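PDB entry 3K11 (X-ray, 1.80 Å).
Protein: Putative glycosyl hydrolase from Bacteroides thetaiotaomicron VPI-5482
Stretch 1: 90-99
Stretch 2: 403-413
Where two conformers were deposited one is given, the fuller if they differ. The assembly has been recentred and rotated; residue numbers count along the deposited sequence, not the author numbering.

Stretch 1, residues 90-99: ALIAAAETTG
Stretch 2 (403-413) VLWAGAEMIRL

Two helices, 90-98 and 403-413, pack side by side and run nearly parallel. Their axes cross at 20° and approach to 8.3 Å. The CA-CA register pairs Ala-90 with Trp-405 (4.2 Å), Ala-94 with Ala-408 (4.6 Å) and Thr-97 with Arg-412 (5.6 Å). Together the stretches bury 597 Å².

Small residues permit the close approach. Ala-408 points toward the first helix, and its CB lies 3.4 Å from Ala-94 CA and 3.6 Å from Ala-94 CB. Ala-90 CB meets Trp-405 CB at 3.5 Å and Leu-404 CB at 3.9 Å. Trp-405 has chi1 -147°, between wells, and chi2 -18°. This places one ring face against Ala-90, whose CA sits 3.8 Å from the centroid of the five-membered ring of Trp-405, a CH-pi contact. Ala-93 CB lies 3.6 Å from Trp-405 CD1.

Leu-91 and Leu-404 are both mt; Leu-91 CD2 and Leu-404 CD1 are 4.0 Å apart. Ile-411, also mt, brings CD1 to 3.7 Å from Thr-98 CG2.

Thr-97 points toward the second helix. Its p rotamer (chi1 70°) lets OG1 donate a hydrogen bond to Ala-408 O at 2.7 Å. Ala-408 O also accepts a weak bond from Arg-412 N within its own helix, at 3.4 Å. Thr-98 is also p (67°), but its OG1 turns back to its own helix, donating to Ala-94 O at 2.6 Å.

At the more exposed margin, Glu-96 (chi1 t, chi2 t, chi3 -37°) and Arg-412 (t, p, p, chi4 -158°) start sideways and converge at their ends. Glu-96 OE2 and Arg-412 NH2 form a salt bridge at 3.0 Å, near the guanidinium plane. Thr-97 CG2 covers one guanidinium face, 3.9 Å from Arg-412 NH2. Gly-99 follows the first helix with phi 75°, which favours glycine.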

# COMPACT_ATOMS: atom_id res chain seq x y z
N ALA A 90 -23.46 -1.09 24.71
CA ALA A 90 -22.28 -1.79 25.23
C ALA A 90 -22.47 -2.35 26.62
O ALA A 90 -22.11 -3.51 26.93
CB ALA A 90 -21.08 -0.85 25.20
N LEU A 91 -23.01 -1.52 27.50
CA LEU A 91 -23.22 -1.91 28.91
C LEU A 91 -24.31 -2.94 29.10
O LEU A 91 -24.21 -3.81 29.98
CB LEU A 91 -23.48 -0.65 29.75
CG LEU A 91 -22.24 0.24 29.95
CD1 LEU A 91 -22.64 1.61 30.55
CD2 LEU A 91 -21.11 -0.48 30.76
N ILE A 92 -25.36 -2.87 28.27
CA ILE A 92 -26.37 -3.93 28.26
C ILE A 92 -25.68 -5.25 27.92
O ILE A 92 -25.89 -6.28 28.55
CB ILE A 92 -27.50 -3.61 27.27
CG1 ILE A 92 -28.33 -2.42 27.75
CG2 ILE A 92 -28.44 -4.84 27.02
CD1 ILE A 92 -29.17 -1.78 26.62
N ALA A 93 -24.82 -5.21 26.91
CA ALA A 93 -24.11 -6.41 26.52
C ALA A 93 -23.13 -6.87 27.58
O ALA A 93 -23.04 -8.08 27.86
CB ALA A 93 -23.37 -6.20 25.17
N ALA A 94 -22.40 -5.93 28.18
CA ALA A 94 -21.42 -6.27 29.21
C ALA A 94 -22.10 -6.93 30.42
O ALA A 94 -21.53 -7.87 31.02
CB ALA A 94 -20.61 -5.06 29.62
N ALA A 95 -23.30 -6.47 30.79
CA ALA A 95 -23.99 -7.08 31.93
C ALA A 95 -24.22 -8.55 31.61
O ALA A 95 -24.15 -9.38 32.49
CB ALA A 95 -25.34 -6.39 32.23
N GLU A 96 -24.51 -8.86 30.35
CA GLU A 96 -24.81 -10.23 29.97
C GLU A 96 -23.59 -11.12 29.93
O GLU A 96 -23.66 -12.26 30.38
CB GLU A 96 -25.50 -10.28 28.62
CG GLU A 96 -26.13 -11.65 28.34
CD GLU A 96 -26.57 -11.81 26.91
OE1 GLU A 96 -27.07 -10.80 26.34
OE2 GLU A 96 -26.41 -12.93 26.37
N THR A 97 -22.48 -10.65 29.37
CA THR A 97 -21.32 -11.53 29.26
C THR A 97 -20.53 -11.69 30.56
O THR A 97 -19.75 -12.65 30.70
CB THR A 97 -20.38 -11.08 28.18
OG1 THR A 97 -19.72 -9.85 28.56
CG2 THR A 97 -21.11 -10.88 26.87
N THR A 98 -20.68 -10.75 31.48
CA THR A 98 -19.92 -10.75 32.73
C THR A 98 -20.76 -11.07 33.93
O THR A 98 -20.23 -11.45 34.97
CB THR A 98 -19.30 -9.36 33.00
OG1 THR A 98 -20.35 -8.41 33.27
CG2 THR A 98 -18.46 -8.88 31.81
N GLY A 99 -22.07 -10.84 33.83
CA GLY A 99 -22.94 -10.98 34.96
C GLY A 99 -22.85 -9.86 35.98
O GLY A 99 -23.44 -9.96 37.03
N VAL A 403 -15.01 0.47 23.36
CA VAL A 403 -14.07 -0.22 24.21
C VAL A 403 -14.83 -1.11 25.16
O VAL A 403 -14.42 -2.25 25.42
CB VAL A 403 -13.14 0.80 24.93
CG1 VAL A 403 -12.38 0.13 26.08
CG2 VAL A 403 -12.19 1.44 23.88
N LEU A 404 -15.89 -0.58 25.76
CA LEU A 404 -16.68 -1.38 26.70
C LEU A 404 -17.29 -2.60 26.04
O LEU A 404 -17.29 -3.71 26.58
CB LEU A 404 -17.80 -0.53 27.34
CG LEU A 404 -17.35 0.57 28.34
CD1 LEU A 404 -18.49 1.61 28.60
CD2 LEU A 404 -16.89 -0.07 29.68
N TRP A 405 -17.84 -2.38 24.86
CA TRP A 405 -18.54 -3.44 24.11
C TRP A 405 -17.54 -4.49 23.65
O TRP A 405 -17.77 -5.68 23.80
CB TRP A 405 -19.26 -2.83 22.90
CG TRP A 405 -20.56 -3.48 22.52
CD1 TRP A 405 -21.01 -4.71 22.87
CD2 TRP A 405 -21.55 -2.93 21.66
NE1 TRP A 405 -22.22 -4.96 22.30
CE2 TRP A 405 -22.57 -3.88 21.53
CE3 TRP A 405 -21.69 -1.70 21.01
CZ2 TRP A 405 -23.69 -3.66 20.75
CZ3 TRP A 405 -22.80 -1.48 20.25
CH2 TRP A 405 -23.77 -2.46 20.10
N ALA A 406 -16.40 -4.04 23.12
CA ALA A 406 -15.33 -4.98 22.74
C ALA A 406 -14.83 -5.85 23.91
O ALA A 406 -14.63 -7.07 23.78
CB ALA A 406 -14.20 -4.19 22.07
N GLY A 407 -14.63 -5.21 25.05
CA GLY A 407 -14.19 -5.91 26.25
C GLY A 407 -15.21 -6.93 26.67
O GLY A 407 -14.88 -8.08 26.94
N ALA A 408 -16.46 -6.51 26.71
CA ALA A 408 -17.55 -7.42 27.07
C ALA A 408 -17.56 -8.66 26.20
O ALA A 408 -17.73 -9.78 26.69
CB ALA A 408 -18.89 -6.71 26.96
N GLU A 409 -17.39 -8.46 24.90
CA GLU A 409 -17.44 -9.54 23.94
C GLU A 409 -16.18 -10.39 23.96
O GLU A 409 -16.22 -11.64 23.81
CB GLU A 409 -17.70 -8.98 22.52
CG GLU A 409 -18.32 -9.98 21.59
CD GLU A 409 -19.73 -10.40 21.96
OE1 GLU A 409 -20.39 -9.70 22.73
OE2 GLU A 409 -20.15 -11.45 21.48
N MSE A 410 -15.05 -9.76 24.22
CA MSE A 410 -13.82 -10.53 24.44
C MSE A 410 -13.91 -11.44 25.65
O MSE A 410 -13.42 -12.59 25.61
CB MSE A 410 -12.59 -9.60 24.58
CG MSE A 410 -12.11 -8.94 23.31
SE MSE A 410 -11.51 -10.15 21.99
CE MSE A 410 -10.32 -11.21 23.02
N ILE A 411 -14.58 -11.01 26.70
CA ILE A 411 -14.76 -11.88 27.87
C ILE A 411 -15.55 -13.13 27.48
O ILE A 411 -15.14 -14.25 27.84
CB ILE A 411 -15.42 -11.12 29.06
CG1 ILE A 411 -14.40 -10.11 29.63
CG2 ILE A 411 -15.99 -12.09 30.19
CD1 ILE A 411 -15.02 -8.94 30.50
N ARG A 412 -16.64 -12.95 26.73
CA ARG A 412 -17.42 -14.09 26.22
C ARG A 412 -16.53 -15.01 25.40
O ARG A 412 -16.51 -16.22 25.61
CB ARG A 412 -18.56 -13.62 25.33
CG ARG A 412 -19.38 -14.74 24.67
CD ARG A 412 -20.35 -15.31 25.63
NE ARG A 412 -21.61 -14.56 25.66
CZ ARG A 412 -22.48 -14.57 26.67
NH1 ARG A 412 -22.24 -15.26 27.80
NH2 ARG A 412 -23.59 -13.86 26.58
N LEU A 413 -15.81 -14.42 24.46
CA LEU A 413 -14.92 -15.20 23.56
C LEU A 413 -13.89 -16.01 24.35
O LEU A 413 -13.69 -17.23 24.12
CB LEU A 413 -14.22 -14.25 22.58
CG LEU A 413 -13.31 -14.86 21.50
CD1 LEU A 413 -14.10 -15.78 20.56
CD2 LEU A 413 -12.56 -13.77 20.71